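Local coordinates for protein putative oxidoreductase (Salmonella enterica subsp. enterica serovar Typhimurium, PDB 3NX4) that binds NADP and probably acts as an NADPH-dependent acryloyl-CoA reductase of the medium-chain dehydrogenase/reductase family, at residues V34-T48 with I310-K324. Numbering follows the deposited sequence.
With NAP (NADP nicotinamide-adenine-dinucleotide phosphate), chain C.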
ATOM      1  N   VAL A  34     -13.326 -36.119  -2.433  1.00 40.79           N
ATOM      2  CA  VAL A  34     -12.098 -35.470  -1.986  1.00 42.24           C
ATOM      3  C   VAL A  34     -10.992 -36.474  -1.717  1.00 46.27           C
ATOM      4  O   VAL A  34     -11.208 -37.482  -1.044  1.00 42.49           O
ATOM      5  CB  VAL A  34     -12.351 -34.637  -0.716  1.00 41.06           C
ATOM      6  CG1 VAL A  34     -11.045 -34.057  -0.181  1.00 33.56           C
ATOM      7  CG2 VAL A  34     -13.374 -33.524  -1.014  1.00 41.06           C
ATOM      8  N   HIS A  35      -9.802 -36.199  -2.238  1.00 41.04           N
ATOM      9  CA  HIS A  35      -8.674 -37.101  -2.032  1.00 42.71           C
ATOM     10  C   HIS A  35      -7.606 -36.483  -1.149  1.00 40.66           C
ATOM     11  O   HIS A  35      -6.889 -37.193  -0.450  1.00 42.73           O
ATOM     12  CB  HIS A  35      -8.090 -37.542  -3.373  1.00 45.05           C
ATOM     13  CG  HIS A  35      -9.057 -38.319  -4.210  1.00 52.17           C
ATOM     14  ND1 HIS A  35      -9.169 -38.151  -5.573  1.00 53.15           N
ATOM     15  CD2 HIS A  35      -9.975 -39.255  -3.870  1.00 60.47           C
ATOM     16  CE1 HIS A  35     -10.107 -38.955  -6.039  1.00 50.19           C
ATOM     17  NE2 HIS A  35     -10.614 -39.635  -5.026  1.00 59.21           N
ATOM     18  N   TRP A  36      -7.515 -35.155  -1.180  1.00 34.83           N
ATOM     19  CA  TRP A  36      -6.551 -34.424  -0.366  1.00 35.32           C
ATOM     20  C   TRP A  36      -7.157 -33.134   0.155  1.00 39.69           C
ATOM     21  O   TRP A  36      -8.001 -32.521  -0.504  1.00 35.34           O
ATOM     22  CB  TRP A  36      -5.309 -34.081  -1.189  1.00 38.13           C
ATOM     23  CG  TRP A  36      -4.635 -35.278  -1.756  1.00 41.23           C
ATOM     24  CD1 TRP A  36      -4.807 -35.804  -3.009  1.00 39.73           C
ATOM     25  CD2 TRP A  36      -3.685 -36.115  -1.096  1.00 39.76           C
ATOM     26  NE1 TRP A  36      -4.015 -36.915  -3.166  1.00 42.98           N
ATOM     27  CE2 TRP A  36      -3.322 -37.130  -2.003  1.00 45.89           C
ATOM     28  CE3 TRP A  36      -3.101 -36.105   0.179  1.00 37.44           C
ATOM     29  CZ2 TRP A  36      -2.401 -38.128  -1.677  1.00 43.88           C
ATOM     30  CZ3 TRP A  36      -2.194 -37.096   0.499  1.00 40.84           C
ATOM     31  CH2 TRP A  36      -1.849 -38.090  -0.425  1.00 39.31           C
ATOM     32  N   SER A  37      -6.734 -32.735   1.346  1.00 36.90           N
ATOM     33  CA  SER A  37      -7.008 -31.397   1.848  1.00 34.13           C
ATOM     34  C   SER A  37      -5.727 -30.882   2.515  1.00 36.81           C
ATOM     35  O   SER A  37      -4.659 -31.469   2.341  1.00 37.31           O
ATOM     36  CB  SER A  37      -8.189 -31.394   2.824  1.00 35.76           C
ATOM     37  OG  SER A  37      -8.542 -30.066   3.199  1.00 34.99           O
ATOM     38  N   SER A  38      -5.827 -29.787   3.262  1.00 31.83           N
ATOM     39  CA  SER A  38      -4.680 -29.284   4.005  1.00 31.55           C
ATOM     40  C   SER A  38      -5.133 -28.514   5.234  1.00 34.79           C
ATOM     41  O   SER A  38      -6.322 -28.280   5.423  1.00 37.17           O
ATOM     42  CB  SER A  38      -3.785 -28.406   3.112  1.00 35.83           C
ATOM     43  OG  SER A  38      -4.215 -27.056   3.084  1.00 34.42           O
ATOM     44  N   LEU A  39      -4.187 -28.157   6.092  1.00 30.61           N
ATOM     45  CA  LEU A  39      -4.496 -27.305   7.225  1.00 33.27           C
ATOM     46  C   LEU A  39      -3.759 -25.988   7.074  1.00 37.69           C
ATOM     47  O   LEU A  39      -2.528 -25.961   7.046  1.00 37.02           O
ATOM     48  CB  LEU A  39      -4.070 -27.956   8.537  1.00 39.05           C
ATOM     49  CG  LEU A  39      -4.785 -29.250   8.907  1.00 41.15           C
ATOM     50  CD1 LEU A  39      -4.291 -29.758  10.272  1.00 41.01           C
ATOM     51  CD2 LEU A  39      -6.288 -29.029   8.915  1.00 38.62           C
ATOM     52  N   ASN A  40      -4.522 -24.905   6.984  1.00 31.79           N
ATOM     53  CA  ASN A  40      -3.968 -23.560   6.982  1.00 33.90           C
ATOM     54  C   ASN A  40      -4.155 -22.931   8.349  1.00 32.19           C
ATOM     55  O   ASN A  40      -4.887 -23.451   9.185  1.00 33.41           O
ATOM     56  CB  ASN A  40      -4.682 -22.699   5.935  1.00 32.99           C
ATOM     57  CG  ASN A  40      -4.502 -23.229   4.532  1.00 33.90           C
ATOM     58  OD1 ASN A  40      -3.531 -22.882   3.855  1.00 31.01           O
ATOM     59  ND2 ASN A  40      -5.436 -24.082   4.082  1.00 30.54           N
ATOM     60  N   TYR A  41      -3.499 -21.800   8.571  1.00 27.12           N
ATOM     61  CA  TYR A  41      -3.672 -21.070   9.816  1.00 32.54           C
ATOM     62  C   TYR A  41      -5.157 -20.826  10.072  1.00 37.66           C
ATOM     63  O   TYR A  41      -5.641 -20.997  11.192  1.00 33.34           O
ATOM     64  CB  TYR A  41      -2.899 -19.744   9.773  1.00 37.53           C
ATOM     65  CG  TYR A  41      -2.833 -19.032  11.103  1.00 37.12           C
ATOM     66  CD1 TYR A  41      -3.681 -17.966  11.388  1.00 37.11           C
ATOM     67  CD2 TYR A  41      -1.935 -19.439  12.086  1.00 33.55           C
ATOM     68  CE1 TYR A  41      -3.627 -17.317  12.606  1.00 41.32           C
ATOM     69  CE2 TYR A  41      -1.874 -18.793  13.310  1.00 41.65           C
ATOM     70  CZ  TYR A  41      -2.725 -17.736  13.566  1.00 44.64           C
ATOM     71  OH  TYR A  41      -2.669 -17.096  14.784  1.00 48.11           O
ATOM     72  N   LYS A  42      -5.889 -20.440   9.031  1.00 32.86           N
ATOM     73  CA  LYS A  42      -7.308 -20.159   9.208  1.00 37.64           C
ATOM     74  C   LYS A  42      -8.082 -21.419   9.619  1.00 36.07           C
ATOM     75  O   LYS A  42      -8.979 -21.349  10.456  1.00 43.55           O
ATOM     76  CB  LYS A  42      -7.920 -19.514   7.956  1.00 34.64           C
ATOM     77  CG  LYS A  42      -9.216 -18.764   8.259  1.00 48.45           C
ATOM     78  CD  LYS A  42     -10.061 -18.504   7.022  1.00 50.71           C
ATOM     79  CE  LYS A  42      -9.366 -17.591   6.048  1.00 52.36           C
ATOM     80  NZ  LYS A  42     -10.288 -17.179   4.945  1.00 46.71           N
ATOM     81  N   ASP A  43      -7.731 -22.563   9.034  1.00 33.67           N
ATOM     82  CA  ASP A  43      -8.342 -23.835   9.418  1.00 36.98           C
ATOM     83  C   ASP A  43      -8.036 -24.152  10.887  1.00 36.07           C
ATOM     84  O   ASP A  43      -8.884 -24.679  11.607  1.00 40.62           O
ATOM     85  CB  ASP A  43      -7.824 -24.990   8.552  1.00 31.25           C
ATOM     86  CG  ASP A  43      -8.160 -24.837   7.088  1.00 42.34           C
ATOM     87  OD1 ASP A  43      -9.336 -24.549   6.767  1.00 46.49           O
ATOM     88  OD2 ASP A  43      -7.243 -25.021   6.254  1.00 38.80           O
ATOM     89  N   ALA A  44      -6.813 -23.854  11.321  1.00 37.19           N
ATOM     90  CA  ALA A  44      -6.413 -24.123  12.702  1.00 35.92           C
ATOM     91  C   ALA A  44      -7.203 -23.248  13.679  1.00 39.38           C
ATOM     92  O   ALA A  44      -7.630 -23.716  14.733  1.00 43.90           O
ATOM     93  CB  ALA A  44      -4.896 -23.935  12.885  1.00 33.30           C
ATOM     94  N   LEU A  45      -7.402 -21.982  13.324  1.00 40.58           N
ATOM     95  CA  LEU A  45      -8.264 -21.093  14.104  1.00 45.07           C
ATOM     96  C   LEU A  45      -9.687 -21.645  14.210  1.00 45.72           C
ATOM     97  O   LEU A  45     -10.269 -21.684  15.294  1.00 44.65           O
ATOM     98  CB  LEU A  45      -8.311 -19.702  13.476  1.00 50.87           C
ATOM     99  CG  LEU A  45      -7.070 -18.829  13.633  1.00 47.59           C
ATOM    100  CD1 LEU A  45      -7.200 -17.570  12.797  1.00 38.64           C
ATOM    101  CD2 LEU A  45      -6.851 -18.500  15.104  1.00 46.87           C
ATOM    102  N   ALA A  46     -10.250 -22.053  13.075  1.00 47.34           N
ATOM    103  CA  ALA A  46     -11.586 -22.638  13.059  1.00 44.50           C
ATOM    104  C   ALA A  46     -11.664 -23.849  13.986  1.00 47.09           C
ATOM    105  O   ALA A  46     -12.545 -23.942  14.844  1.00 51.34           O
ATOM    106  CB  ALA A  46     -11.975 -23.036  11.638  1.00 41.02           C
ATOM    107  N   ILE A  47     -10.729 -24.775  13.808  1.00 40.42           N
ATOM    108  CA  ILE A  47     -10.788 -26.060  14.494  1.00 47.42           C
ATOM    109  C   ILE A  47     -10.562 -25.930  16.003  1.00 57.12           C
ATOM    110  O   ILE A  47     -11.108 -26.708  16.782  1.00 51.97           O
ATOM    111  CB  ILE A  47      -9.793 -27.068  13.874  1.00 47.05           C
ATOM    112  CG1 ILE A  47     -10.190 -27.369  12.423  1.00 47.07           C
ATOM    113  CG2 ILE A  47      -9.736 -28.347  14.685  1.00 46.96           C
ATOM    114  CD1 ILE A  47      -9.148 -28.149  11.644  1.00 43.76           C
ATOM    115  N   THR A  48      -9.769 -24.943  16.412  1.00 57.30           N
ATOM    116  CA  THR A  48      -9.523 -24.705  17.832  1.00 52.02           C
ATOM    117  C   THR A  48     -10.528 -23.731  18.436  1.00 57.50           C
ATOM    118  O   THR A  48     -10.519 -23.490  19.637  1.00 61.77           O
ATOM    119  CB  THR A  48      -8.097 -24.182  18.095  1.00 49.43           C
ATOM    120  OG1 THR A  48      -7.885 -22.970  17.363  1.00 42.43           O
ATOM    121  CG2 THR A  48      -7.055 -25.214  17.678  1.00 48.10           C
ATOM    122  N   ILE A 310      -0.279 -25.959  15.127  1.00 36.14           N
ATOM    123  CA  ILE A 310      -0.188 -24.762  14.300  1.00 36.02           C
ATOM    124  C   ILE A 310      -0.387 -23.503  15.127  1.00 40.17           C
ATOM    125  O   ILE A 310       0.390 -22.553  15.028  1.00 38.85           O
ATOM    126  CB  ILE A 310      -1.234 -24.796  13.161  1.00 37.61           C
ATOM    127  CG1 ILE A 310      -0.887 -25.900  12.163  1.00 36.93           C
ATOM    128  CG2 ILE A 310      -1.336 -23.443  12.469  1.00 35.86           C
ATOM    129  CD1 ILE A 310      -2.014 -26.225  11.215  1.00 35.88           C
ATOM    130  N   ILE A 311      -1.438 -23.487  15.938  1.00 43.36           N
ATOM    131  CA  ILE A 311      -1.743 -22.309  16.740  1.00 52.13           C
ATOM    132  C   ILE A 311      -0.638 -22.046  17.768  1.00 46.31           C
ATOM    133  O   ILE A 311      -0.366 -20.903  18.128  1.00 48.93           O
ATOM    134  CB  ILE A 311      -3.113 -22.439  17.442  1.00 62.72           C
ATOM    135  CG1 ILE A 311      -4.235 -22.538  16.404  1.00 55.97           C
ATOM    136  CG2 ILE A 311      -3.366 -21.245  18.351  1.00 71.04           C
ATOM    137  CD1 ILE A 311      -4.293 -21.353  15.459  1.00 54.26           C
ATOM    138  N   ASN A 312       0.008 -23.114  18.217  1.00 43.05           N
ATOM    139  CA  ASN A 312       1.097 -23.006  19.192  1.00 51.57           C
ATOM    140  C   ASN A 312       2.453 -22.761  18.544  1.00 45.91           C
ATOM    141  O   ASN A 312       3.478 -22.741  19.218  1.00 42.24           O
ATOM    142  CB  ASN A 312       1.166 -24.265  20.057  1.00 54.30           C
ATOM    143  CG  ASN A 312      -0.020 -24.398  20.989  1.00 66.62           C
ATOM    144  OD1 ASN A 312      -0.553 -23.399  21.474  1.00 71.73           O
ATOM    145  ND2 ASN A 312      -0.442 -25.636  21.246  1.00 66.36           N
ATOM    146  N   ASN A 313       2.454 -22.583  17.229  1.00 43.80           N
ATOM    147  CA  ASN A 313       3.690 -22.360  16.502  1.00 38.93           C
ATOM    148  C   ASN A 313       4.684 -23.486  16.753  1.00 41.42           C
ATOM    149  O   ASN A 313       5.855 -23.239  17.050  1.00 40.69           O
ATOM    150  CB  ASN A 313       4.298 -21.007  16.887  1.00 44.86           C
ATOM    151  CG  ASN A 313       5.426 -20.595  15.966  1.00 41.76           C
ATOM    152  OD1 ASN A 313       5.499 -21.039  14.824  1.00 50.30           O
ATOM    153  ND2 ASN A 313       6.318 -19.758  16.463  1.00 39.45           N
ATOM    154  N   GLN A 314       4.205 -24.724  16.635  1.00 36.68           N
ATOM    155  CA  GLN A 314       5.049 -25.898  16.817  1.00 40.28           C
ATOM    156  C   GLN A 314       5.192 -26.747  15.551  1.00 40.03           C
ATOM    157  O   GLN A 314       5.612 -27.901  15.619  1.00 51.94           O
ATOM    158  CB  GLN A 314       4.526 -26.764  17.969  1.00 48.63           C
ATOM    159  CG  GLN A 314       4.470 -26.042  19.307  1.00 59.49           C
ATOM    160  CD  GLN A 314       3.915 -26.912  20.417  1.00 74.74           C
ATOM    161  OE1 GLN A 314       3.593 -28.081  20.201  1.00 82.91           O
ATOM    162  NE2 GLN A 314       3.803 -26.347  21.616  1.00 77.48           N
ATOM    163  N   VAL A 315       4.848 -26.184  14.400  1.00 39.55           N
ATOM    164  CA  VAL A 315       5.061 -26.888  13.142  1.00 44.50           C
ATOM    165  C   VAL A 315       5.828 -26.010  12.172  1.00 43.53           C
ATOM    166  O   VAL A 315       5.872 -24.795  12.334  1.00 40.21           O
ATOM    167  CB  VAL A 315       3.726 -27.318  12.491  1.00 52.74           C
ATOM    168  CG1 VAL A 315       3.024 -28.351  13.361  1.00 61.98           C
ATOM    169  CG2 VAL A 315       2.842 -26.118  12.261  1.00 46.28           C
ATOM    170  N   GLN A 316       6.449 -26.622  11.171  1.00 34.95           N
ATOM    171  CA  GLN A 316       7.027 -25.844  10.082  1.00 35.39           C
ATOM    172  C   GLN A 316       6.562 -26.388   8.731  1.00 42.33           C
ATOM    173  O   GLN A 316       6.235 -27.563   8.607  1.00 37.51           O
ATOM    174  CB  GLN A 316       8.554 -25.804  10.185  1.00 38.26           C
ATOM    175  CG  GLN A 316       9.240 -27.155  10.178  1.00 45.26           C
ATOM    176  CD  GLN A 316      10.734 -27.021  10.392  1.00 43.61           C
ATOM    177  OE1 GLN A 316      11.182 -26.181  11.165  1.00 49.32           O
ATOM    178  NE2 GLN A 316      11.513 -27.829   9.684  1.00 42.30           N
ATOM    179  N   GLY A 317       6.503 -25.530   7.720  1.00 29.41           N
ATOM    180  CA  GLY A 317       6.081 -25.978   6.407  1.00 28.27           C
ATOM    181  C   GLY A 317       4.575 -26.112   6.269  1.00 34.57           C
ATOM    182  O   GLY A 317       3.813 -25.365   6.877  1.00 41.88           O
ATOM    183  N   ARG A 318       4.146 -27.080   5.464  1.00 31.07           N
ATOM    184  CA  ARG A 318       2.737 -27.228   5.115  1.00 30.04           C
ATOM    185  C   ARG A 318       2.155 -28.545   5.637  1.00 36.10           C
ATOM    186  O   ARG A 318       2.804 -29.589   5.570  1.00 33.00           O
ATOM    187  CB  ARG A 318       2.594 -27.158   3.598  1.00 28.26           C
ATOM    188  CG  ARG A 318       2.879 -25.761   3.020  1.00 29.19           C
ATOM    189  CD  ARG A 318       1.668 -24.853   3.161  1.00 29.70           C
ATOM    190  NE  ARG A 318       0.505 -25.449   2.491  1.00 32.02           N
ATOM    191  CZ  ARG A 318      -0.687 -25.602   3.055  1.00 32.23           C
ATOM    192  NH1 ARG A 318      -0.900 -25.170   4.288  1.00 36.99           N
ATOM    193  NH2 ARG A 318      -1.673 -26.175   2.377  1.00 34.14           N
ATOM    194  N   THR A 319       0.939 -28.491   6.166  1.00 31.91           N
ATOM    195  CA  THR A 319       0.284 -29.695   6.665  1.00 33.48           C
ATOM    196  C   THR A 319      -0.696 -30.217   5.626  1.00 36.57           C
ATOM    197  O   THR A 319      -1.691 -29.561   5.311  1.00 40.87           O
ATOM    198  CB  THR A 319      -0.463 -29.438   7.989  1.00 39.54           C
ATOM    199  OG1 THR A 319       0.466 -28.999   8.985  1.00 37.73           O
ATOM    200  CG2 THR A 319      -1.146 -30.714   8.479  1.00 37.45           C
ATOM    201  N   LEU A 320      -0.395 -31.401   5.101  1.00 36.51           N
ATOM    202  CA  LEU A 320      -1.173 -32.038   4.051  1.00 35.55           C
ATOM    203  C   LEU A 320      -2.059 -33.127   4.655  1.00 34.64           C
ATOM    204  O   LEU A 320      -1.593 -33.951   5.447  1.00 40.26           O
ATOM    205  CB  LEU A 320      -0.232 -32.654   3.010  1.00 34.95           C
ATOM    206  CG  LEU A 320      -0.872 -33.575   1.960  1.00 34.70           C
ATOM    207  CD1 LEU A 320      -1.701 -32.760   0.949  1.00 31.74           C
ATOM    208  CD2 LEU A 320       0.189 -34.410   1.252  1.00 38.69           C
ATOM    209  N   VAL A 321      -3.333 -33.128   4.289  1.00 37.54           N
ATOM    210  CA  VAL A 321      -4.269 -34.088   4.852  1.00 36.38           C
ATOM    211  C   VAL A 321      -4.719 -35.103   3.807  1.00 34.74           C
ATOM    212  O   VAL A 321      -5.333 -34.754   2.818  1.00 35.69           O
ATOM    213  CB  VAL A 321      -5.480 -33.387   5.496  1.00 39.79           C
ATOM    214  CG1 VAL A 321      -6.411 -34.412   6.120  1.00 42.19           C
ATOM    215  CG2 VAL A 321      -4.999 -32.379   6.550  1.00 40.12           C
ATOM    216  N   LYS A 322      -4.373 -36.368   4.026  1.00 42.92           N
ATOM    217  CA  LYS A 322      -4.795 -37.419   3.120  1.00 44.34           C
ATOM    218  C   LYS A 322      -6.213 -37.816   3.508  1.00 45.07           C
ATOM    219  O   LYS A 322      -6.454 -38.245   4.638  1.00 49.57           O
ATOM    220  CB  LYS A 322      -3.856 -38.630   3.213  1.00 42.87           C
ATOM    221  CG  LYS A 322      -4.212 -39.758   2.238  1.00 47.16           C
ATOM    222  CD  LYS A 322      -3.200 -40.892   2.331  1.00 56.73           C
ATOM    223  CE  LYS A 322      -3.499 -42.003   1.337  1.00 67.68           C
ATOM    224  NZ  LYS A 322      -3.516 -41.512  -0.070  1.00 76.04           N
ATOM    225  N   ILE A 323      -7.146 -37.651   2.579  1.00 43.57           N
ATOM    226  CA  ILE A 323      -8.550 -37.912   2.846  1.00 46.15           C
ATOM    227  C   ILE A 323      -8.936 -39.256   2.246  1.00 58.86           C
ATOM    228  O   ILE A 323      -9.631 -40.047   2.879  1.00 66.87           O
ATOM    229  CB  ILE A 323      -9.448 -36.815   2.263  1.00 52.37           C
ATOM    230  CG1 ILE A 323      -9.174 -35.468   2.949  1.00 47.33           C
ATOM    231  CG2 ILE A 323     -10.917 -37.203   2.401  1.00 54.79           C
ATOM    232  CD1 ILE A 323      -9.645 -35.412   4.390  1.00 45.41           C
ATOM    233  N   LYS A 324      -8.464 -39.509   1.029  1.00 61.49           N
ATOM    234  CA  LYS A 324      -8.685 -40.788   0.359  1.00 76.54           C
ATOM    235  C   LYS A 324      -8.281 -41.953   1.259  1.00 90.91           C
ATOM    236  O   LYS A 324      -7.244 -41.915   1.927  1.00 89.08           O
ATOM    237  CB  LYS A 324      -7.888 -40.844  -0.947  1.00 75.14           C
ATOM    238  CG  LYS A 324      -6.403 -40.569  -0.757  1.00 76.75           C
ATOM    239  CD  LYS A 324      -5.722 -40.161  -2.052  1.00 81.34           C
ATOM    240  CE  LYS A 324      -5.361 -41.361  -2.902  1.00 86.39           C
ATOM    241  NZ  LYS A 324      -4.629 -40.939  -4.127  1.00 86.86           N
ATOM    242  OXT LYS A 324      -8.981 -42.965   1.333  1.00101.24           O
TER
HETATM  243  PA  NAP C 330       1.638 -20.496   9.683  1.00 31.99           P
HETATM  244  O1A NAP C 330       2.058 -21.686   8.924  1.00 26.49           O
HETATM  245  O2A NAP C 330       1.185 -20.695  11.069  1.00 27.01           O
HETATM  246  O5B NAP C 330       2.773 -19.374   9.616  1.00 29.04           O
HETATM  247  C5B NAP C 330       2.718 -18.299  10.512  1.00 27.15           C
HETATM  248  C4B NAP C 330       4.161 -18.046  10.924  1.00 28.79           C
HETATM  249  O4B NAP C 330       4.218 -16.850  11.652  1.00 28.76           O
HETATM  250  C3B NAP C 330       4.708 -19.144  11.841  1.00 34.01           C
HETATM  251  O3B NAP C 330       5.370 -20.141  11.087  1.00 30.15           O
HETATM  252  C2B NAP C 330       5.693 -18.391  12.715  1.00 29.24           C
HETATM  253  O2B NAP C 330       6.925 -18.375  12.034  1.00 29.76           O
HETATM  254  C1B NAP C 330       5.152 -16.971  12.715  1.00 33.31           C
HETATM  255  N9A NAP C 330       4.440 -16.655  13.962  1.00 30.79           N
HETATM  256  C8A NAP C 330       3.502 -17.424  14.607  1.00 39.82           C
HETATM  257  N7A NAP C 330       3.082 -16.740  15.700  1.00 40.75           N
HETATM  258  C5A NAP C 330       3.722 -15.554  15.747  1.00 37.44           C
HETATM  259  C6A NAP C 330       3.675 -14.490  16.639  1.00 42.47           C
HETATM  260  N6A NAP C 330       2.877 -14.519  17.699  1.00 52.13           N
HETATM  261  N1A NAP C 330       4.464 -13.390  16.412  1.00 41.38           N
HETATM  262  C2A NAP C 330       5.300 -13.346  15.316  1.00 40.75           C
HETATM  263  N3A NAP C 330       5.353 -14.407  14.436  1.00 36.41           N
HETATM  264  C4A NAP C 330       4.577 -15.490  14.655  1.00 32.99           C
HETATM  265  O3  NAP C 330       0.419 -19.772   8.907  1.00 29.03           O
HETATM  266  PN  NAP C 330       0.118 -19.684   7.336  1.00 30.80           P
HETATM  267  O1N NAP C 330      -0.891 -20.696   6.947  1.00 30.99           O
HETATM  268  O2N NAP C 330       1.431 -19.668   6.651  1.00 25.55           O
HETATM  269  O5D NAP C 330      -0.548 -18.217   7.304  1.00 33.41           O
HETATM  270  C5D NAP C 330       0.243 -17.111   7.670  1.00 38.30           C
HETATM  271  C4D NAP C 330      -0.652 -15.910   7.932  1.00 37.89           C
HETATM  272  O4D NAP C 330      -1.265 -15.547   6.718  1.00 37.65           O
HETATM  273  C3D NAP C 330      -1.776 -16.243   8.898  1.00 41.24           C
HETATM  274  O3D NAP C 330      -2.035 -15.116   9.707  1.00 37.40           O
HETATM  275  C2D NAP C 330      -2.964 -16.508   8.003  1.00 47.46           C
HETATM  276  O2D NAP C 330      -4.175 -16.175   8.638  1.00 48.88           O
HETATM  277  C1D NAP C 330      -2.669 -15.554   6.864  1.00 42.09           C
HETATM  278  N1N NAP C 330      -3.279 -15.936   5.584  1.00 43.08           N
HETATM  279  C2N NAP C 330      -4.174 -15.073   5.021  1.00 45.31           C
HETATM  280  C3N NAP C 330      -4.776 -15.355   3.798  1.00 45.23           C
HETATM  281  C7N NAP C 330      -5.307 -14.186   3.014  1.00 43.84           C
HETATM  282  O7N NAP C 330      -6.433 -14.344   2.190  1.00 45.43           O
HETATM  283  N7N NAP C 330      -4.687 -13.017   3.127  1.00 30.44           N
HETATM  284  C4N NAP C 330      -4.450 -16.543   3.144  1.00 43.24           C
HETATM  285  C5N NAP C 330      -3.525 -17.420   3.729  1.00 42.25           C
HETATM  286  C6N NAP C 330      -2.937 -17.097   4.950  1.00 36.80           C
HETATM  287  P2B NAP C 330       8.324 -18.439  12.851  1.00 31.82           P
HETATM  288  O1X NAP C 330       9.400 -18.758  11.849  1.00 27.70           O
HETATM  289  O2X NAP C 330       8.599 -17.098  13.489  1.00 31.54           O
HETATM  290  O3X NAP C 330       8.207 -19.519  13.892  1.00 36.30           O
HETATM  291  O   HOH W   1      -3.601 -38.643  -5.439  1.00 64.61           O
HETATM  292  O   HOH W   2       0.057 -26.283   7.535  1.00 46.42           O
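Ser37 and Val321 form a hydrogen-bonded pair where the C-terminal strand 318-322 runs antiparallel to strand 30-39, in the GroES-like catalytic domain of this medium-chain dehydrogenase/reductase. Ser37 N gives a nearly straight bond to Val321 O (2.9 Å, 172°), returned by Val321 N to Ser37 O. Beyond this pair, His35 O accepts from both Ile323 N and Lys324 N, which approach the same face of its carbonyl plane; His35 and Trp36 form a classic bulge opposite Ala66.

Among the polar side chains, Arg318 bends at chi2 and chi3 (-81° and -58°), bringing NH2 to Ser38 OG at 2.8 Å, in the guanidinium plane. The same group also bonds the Ile123 and Met122 carbonyls, while Ser38 OG has a second partner in Asp64.

Apolar packing joins helix 41-48 to the end of helix 303-311. Ile311 is a knob among Tyr41, Ala44, Leu45 and Thr48, its CD1 3.7 Å from Ala44 CB. Nearby, Tyr41 N and Asn313 ND2 bond the NADP pyrophosphate and 2'-phosphate, respectively.

Near the C-terminus, the Trp36 indole lies obliquely against Leu320 and Lys322, with CZ3 3.5 Å from Lys322 CB. Lys324 CD lies above the ring plane, displaced toward the rim. One water accepts from Trp36 NE1 (2.9 Å) and, less certainly because Lys324 is poorly ordered, from Lys324 NZ (2.8 Å).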